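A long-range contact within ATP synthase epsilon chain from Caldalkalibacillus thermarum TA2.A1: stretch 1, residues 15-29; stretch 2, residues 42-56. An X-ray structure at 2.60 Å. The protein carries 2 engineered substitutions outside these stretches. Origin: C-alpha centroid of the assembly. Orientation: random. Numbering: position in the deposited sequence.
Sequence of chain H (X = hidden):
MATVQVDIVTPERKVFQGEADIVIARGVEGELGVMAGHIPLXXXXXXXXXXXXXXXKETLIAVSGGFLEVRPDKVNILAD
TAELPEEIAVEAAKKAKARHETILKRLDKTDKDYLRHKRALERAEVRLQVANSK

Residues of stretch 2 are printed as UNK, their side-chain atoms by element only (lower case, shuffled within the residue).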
# COMPACT_ATOMS: atom_id res chain seq x y z
N VAL H 15 48.41 -12.99 31.83
CA VAL H 15 47.82 -14.17 32.46
C VAL H 15 47.99 -14.15 33.98
O VAL H 15 47.03 -14.43 34.71
CB VAL H 15 48.43 -15.47 31.89
CG1 VAL H 15 47.77 -16.71 32.49
CG2 VAL H 15 48.31 -15.48 30.37
N PHE H 16 49.20 -13.86 34.45
CA PHE H 16 49.50 -13.75 35.88
C PHE H 16 50.17 -12.42 36.19
O PHE H 16 50.99 -11.93 35.41
CB PHE H 16 50.41 -14.90 36.33
CG PHE H 16 50.60 -14.98 37.82
CD1 PHE H 16 49.71 -15.70 38.61
CD2 PHE H 16 51.66 -14.33 38.44
CE1 PHE H 16 49.88 -15.77 39.99
CE2 PHE H 16 51.84 -14.39 39.81
CZ PHE H 16 50.94 -15.12 40.59
N GLN H 17 49.80 -11.83 37.33
CA GLN H 17 50.42 -10.61 37.85
C GLN H 17 50.42 -10.67 39.37
O GLN H 17 49.39 -10.95 39.98
CB GLN H 17 49.65 -9.38 37.38
CG GLN H 17 49.87 -9.01 35.92
CD GLN H 17 49.19 -7.70 35.54
OE1 GLN H 17 48.01 -7.51 35.81
NE2 GLN H 17 49.94 -6.79 34.92
N GLY H 18 51.58 -10.40 39.98
CA GLY H 18 51.70 -10.40 41.44
C GLY H 18 53.13 -10.54 41.93
O GLY H 18 54.05 -10.79 41.14
N GLU H 19 53.32 -10.36 43.23
CA GLU H 19 54.62 -10.51 43.88
C GLU H 19 54.75 -11.91 44.46
O GLU H 19 53.91 -12.33 45.26
CB GLU H 19 54.81 -9.46 44.97
CG GLU H 19 54.96 -8.05 44.43
CD GLU H 19 55.53 -7.09 45.46
OE1 GLU H 19 54.93 -6.97 46.55
OE2 GLU H 19 56.57 -6.45 45.16
N ALA H 20 55.81 -12.62 44.07
CA ALA H 20 56.04 -14.01 44.46
C ALA H 20 57.29 -14.18 45.31
O ALA H 20 58.26 -13.42 45.17
CB ALA H 20 56.14 -14.88 43.22
N ASP H 21 57.27 -15.17 46.20
CA ASP H 21 58.44 -15.54 46.99
C ASP H 21 59.48 -16.24 46.12
O ASP H 21 60.67 -15.93 46.19
CB ASP H 21 58.05 -16.46 48.16
CG ASP H 21 57.18 -15.76 49.19
OD1 ASP H 21 57.55 -14.66 49.64
OD2 ASP H 21 56.13 -16.31 49.55
N ILE H 22 59.01 -17.20 45.32
CA ILE H 22 59.85 -17.93 44.37
C ILE H 22 59.03 -18.33 43.14
O ILE H 22 57.84 -18.64 43.26
CB ILE H 22 60.51 -19.16 45.04
CG1 ILE H 22 61.47 -19.87 44.07
CG2 ILE H 22 59.47 -20.14 45.58
CD1 ILE H 22 62.44 -20.82 44.74
N VAL H 23 59.68 -18.31 41.97
CA VAL H 23 59.07 -18.72 40.70
C VAL H 23 59.81 -19.96 40.19
O VAL H 23 60.96 -19.86 39.75
CB VAL H 23 59.13 -17.59 39.65
CG1 VAL H 23 58.50 -18.03 38.33
CG2 VAL H 23 58.44 -16.34 40.18
N ILE H 24 59.15 -21.12 40.25
CA ILE H 24 59.74 -22.38 39.80
C ILE H 24 59.38 -22.59 38.33
O ILE H 24 58.20 -22.77 37.99
CB ILE H 24 59.23 -23.58 40.64
CG1 ILE H 24 59.39 -23.33 42.16
CG2 ILE H 24 59.96 -24.86 40.23
CD1 ILE H 24 60.81 -23.15 42.64
N ALA H 25 60.39 -22.54 37.46
CA ALA H 25 60.21 -22.72 36.02
C ALA H 25 61.20 -23.75 35.49
O ALA H 25 62.36 -23.78 35.92
CB ALA H 25 60.41 -21.39 35.31
N ARG H 26 60.75 -24.58 34.55
CA ARG H 26 61.56 -25.66 33.99
C ARG H 26 62.29 -25.19 32.73
O ARG H 26 61.75 -25.23 31.63
CB ARG H 26 60.69 -26.88 33.70
CG ARG H 26 61.48 -28.17 33.47
CD ARG H 26 60.56 -29.32 33.11
NE ARG H 26 59.55 -29.56 34.14
CZ ARG H 26 58.45 -30.31 33.98
NH1 ARG H 26 58.18 -30.92 32.83
NH2 ARG H 26 57.60 -30.44 35.01
N GLY H 27 63.53 -24.75 32.91
CA GLY H 27 64.38 -24.33 31.80
C GLY H 27 64.86 -25.49 30.95
O GLY H 27 64.81 -26.65 31.39
N VAL H 28 65.31 -25.19 29.74
CA VAL H 28 65.85 -26.21 28.82
C VAL H 28 67.07 -26.96 29.38
O VAL H 28 67.26 -28.14 29.08
CB VAL H 28 66.18 -25.64 27.41
CG1 VAL H 28 64.89 -25.32 26.66
CG2 VAL H 28 67.09 -24.41 27.47
N GLU H 29 67.88 -26.27 30.19
CA GLU H 29 69.06 -26.86 30.84
C GLU H 29 68.75 -27.44 32.23
O GLU H 29 69.40 -28.40 32.66
CB GLU H 29 70.19 -25.83 30.95
CG GLU H 29 70.61 -25.19 29.63
CD GLU H 29 71.03 -26.21 28.58
OE1 GLU H 29 71.80 -27.14 28.92
OE2 GLU H 29 70.59 -26.09 27.41
N UNK H 42 68.39 -14.80 30.66
CA UNK H 42 67.37 -15.19 29.68
C UNK H 42 67.61 -16.65 29.29
O UNK H 42 68.74 -17.03 28.98
c UNK H 42 67.40 -14.30 28.41
c UNK H 42 66.37 -14.77 27.39
c UNK H 42 67.17 -12.84 28.78
N UNK H 43 66.55 -17.45 29.30
CA UNK H 43 66.62 -18.87 28.94
C UNK H 43 65.29 -19.36 28.36
O UNK H 43 64.23 -18.94 28.82
c UNK H 43 66.02 -19.58 31.33
c UNK H 43 67.01 -19.75 30.16
o UNK H 43 67.07 -21.13 29.78
N UNK H 44 65.34 -20.24 27.33
CA UNK H 44 64.09 -20.89 26.89
C UNK H 44 63.57 -21.87 27.94
O UNK H 44 64.36 -22.46 28.69
c UNK H 44 65.76 -20.98 25.16
c UNK H 44 66.45 -20.56 26.42
c UNK H 44 64.50 -21.63 25.61
N UNK H 45 62.25 -22.04 27.98
CA UNK H 45 61.60 -22.97 28.89
C UNK H 45 61.04 -24.15 28.10
O UNK H 45 60.62 -23.99 26.95
c UNK H 45 60.78 -21.10 30.53
c UNK H 45 60.45 -22.29 29.63
c UNK H 45 61.70 -21.51 31.67
c UNK H 45 59.50 -20.48 31.07
N UNK H 46 61.05 -25.32 28.72
CA UNK H 46 60.33 -26.48 28.19
C UNK H 46 58.84 -26.28 28.41
O UNK H 46 58.44 -25.54 29.32
c UNK H 46 64.04 -29.80 29.17
n UNK H 46 64.42 -31.04 29.91
c UNK H 46 62.22 -28.15 28.65
c UNK H 46 62.59 -29.41 29.42
c UNK H 46 60.77 -27.77 28.89
N UNK H 47 58.03 -26.93 27.58
CA UNK H 47 56.58 -26.94 27.77
C UNK H 47 56.29 -27.70 29.06
O UNK H 47 56.43 -28.92 29.11
o UNK H 47 56.08 -26.77 25.40
c UNK H 47 55.85 -27.57 26.57
c UNK H 47 54.35 -27.68 26.82
N UNK H 48 55.92 -26.95 30.10
CA UNK H 48 55.74 -27.50 31.45
C UNK H 48 54.95 -26.53 32.34
O UNK H 48 54.74 -25.37 31.95
c UNK H 48 57.10 -27.80 32.06
N UNK H 49 54.49 -27.00 33.52
CA UNK H 49 53.85 -26.07 34.46
C UNK H 49 54.84 -25.10 35.10
O UNK H 49 55.94 -25.52 35.48
c UNK H 49 54.38 -28.39 33.98
c UNK H 49 53.21 -28.35 34.91
c UNK H 49 53.25 -27.00 35.53
N UNK H 50 54.46 -23.83 35.21
CA UNK H 50 55.22 -22.82 35.95
C UNK H 50 54.55 -22.66 37.32
O UNK H 50 53.39 -22.25 37.39
c UNK H 50 55.26 -21.46 35.22
c UNK H 50 55.89 -21.61 33.85
c UNK H 50 56.00 -20.42 36.05
N UNK H 51 55.28 -23.00 38.38
CA UNK H 51 54.74 -22.98 39.75
C UNK H 51 55.20 -21.72 40.48
O UNK H 51 56.40 -21.47 40.61
c UNK H 51 54.81 -24.28 41.98
c UNK H 51 54.61 -25.70 42.49
n UNK H 51 55.53 -26.68 41.89
c UNK H 51 55.17 -24.25 40.49
c UNK H 51 56.80 -26.87 42.24
n UNK H 51 57.52 -27.79 41.60
n UNK H 51 57.37 -26.17 43.22
N UNK H 52 54.23 -20.92 40.95
CA UNK H 52 54.48 -19.68 41.69
C UNK H 52 54.02 -19.86 43.13
O UNK H 52 52.84 -20.13 43.37
c UNK H 52 53.29 -17.27 38.86
c UNK H 52 53.73 -18.48 41.06
c UNK H 52 54.05 -17.20 41.83
c UNK H 52 54.10 -18.32 39.58
N UNK H 53 54.94 -19.72 44.08
CA UNK H 53 54.63 -19.75 45.51
C UNK H 53 54.49 -18.33 46.05
O UNK H 53 55.44 -17.55 45.99
c UNK H 53 55.67 -22.00 46.16
c UNK H 53 56.91 -24.15 46.59
c UNK H 53 56.90 -22.64 46.79
n UNK H 53 58.26 -24.72 46.83
c UNK H 53 55.71 -20.49 46.30
N UNK H 54 53.31 -18.01 46.56
CA UNK H 54 53.06 -16.78 47.30
C UNK H 54 52.71 -17.17 48.73
O UNK H 54 51.54 -17.25 49.10
o UNK H 54 50.05 -15.32 44.46
c UNK H 54 52.30 -15.40 45.29
n UNK H 54 51.34 -13.53 44.09
c UNK H 54 51.92 -15.98 46.65
c UNK H 54 51.13 -14.74 44.58
N UNK H 55 53.76 -17.45 49.51
CA UNK H 55 53.61 -17.89 50.90
C UNK H 55 52.98 -19.27 51.00
O UNK H 55 53.61 -20.28 50.67
N UNK H 56 51.73 -19.30 51.45
CA UNK H 56 50.95 -20.53 51.60
C UNK H 56 50.34 -20.97 50.26
O UNK H 56 50.18 -22.17 50.02
o UNK H 56 49.81 -22.59 53.27
c UNK H 56 49.13 -21.56 53.05
c UNK H 56 49.84 -20.29 52.63
o UNK H 56 47.89 -21.52 53.19
O HOH W 1 57.99 -24.37 33.74
O HOH W 2 67.66 -23.65 31.05

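Position 42 has three side-chain carbons, one carrying the other two. They lie out of reach of stretch 1. This is Val 42.

Position 43 has one carbon carrying an oxygen and a carbon. The oxygen is 4.0 Å from Val 28 CG2. A carbon bearing both oxygen and methyl marks Thr 43.

Position 44 has three carbons closing a ring onto the backbone N. Its CB lies 3.9 Å from Val 28 CG1, and its O accepts a hydrogen bond from Val 28 N at 3.1 Å. The ring identifies Pro 44.

Position 45 has four carbons, forked at the second. One tip lies 3.9 Å from Ala 25 CB. The fork gives Leu 45, and the tip is CD2.

Position 46 has four carbons in a row ending in nitrogen. The last carbon is 3.6 Å from Val 28 O. The backbone N donates to Arg 26 O at 3.0 Å. This is Lys 46, fully extended beyond CB.

Position 47 has one carbon carrying an oxygen and a carbon, without contact to stretch 1. It is Thr 47.

Position 48 has a single carbon, CB, 3.4 Å from Arg 26 NH1 and over one face of the guanidinium. It is Ala 48.

Position 49 has three carbons in a ring closed on N. The ring carbon bonded to N is 4.0 Å from Arg 26 NH2. A water bridges Arg 26 N and the O of this residue. It is Pro 49.

Position 50 has three carbons, forked at the first. One branch lies 4.1 Å from Val 23 CG1. It is Val 50.

Position 51 has three carbons, a nitrogen, then a carbon carrying two nitrogens. A chain ending in a guanidinium is Arg 51; Ile 24 CG2 lies over one face of that group.

Position 52 has four carbons, forked at the first, with one arm two carbons long. The long arm ends 3.4 Å from Phe 16 CE2, over the ring face. The short arm ends 3.4 Å from Ala 20 CB. It is Ile 52.

Position 53 has four carbons in a row, then nitrogen. The third carbon is 3.8 Å from Ile 22 CG2. It is Lys 53.

Position 54 has three carbons, the third carrying oxygen and nitrogen. The nitrogen donates to Glu 19 O at 3.1 Å. It is Gln 54.

Position 55 has no side chain. Its N donates to Asp 21 OD2 at 2.6 Å, and its positive phi suits Gly 55.

Position 56 has two carbons, the second carrying two oxygens, and does not touch stretch 1. It is Asp 56.

Strands 22-26 and 48-54 run antiparallel. Backbone hydrogen bonds between 22-24 and 51-53 hold the register; Ile 24 N donates to Arg 51 O at 2.8 Å. Ile 22, Ile 24, Arg 51 and Lys 53 share one sheet face. Val 23 and Ile 52 lie on the other, from which Ile 52 reaches Phe 16 and Ala 20. Beyond strand 22-26, the backbone bonds of Pro 44 and Lys 46 tie in Val 28 and Arg 26.

Stretch 2, residues 42-56: VTPLKTAPVRIKQGD
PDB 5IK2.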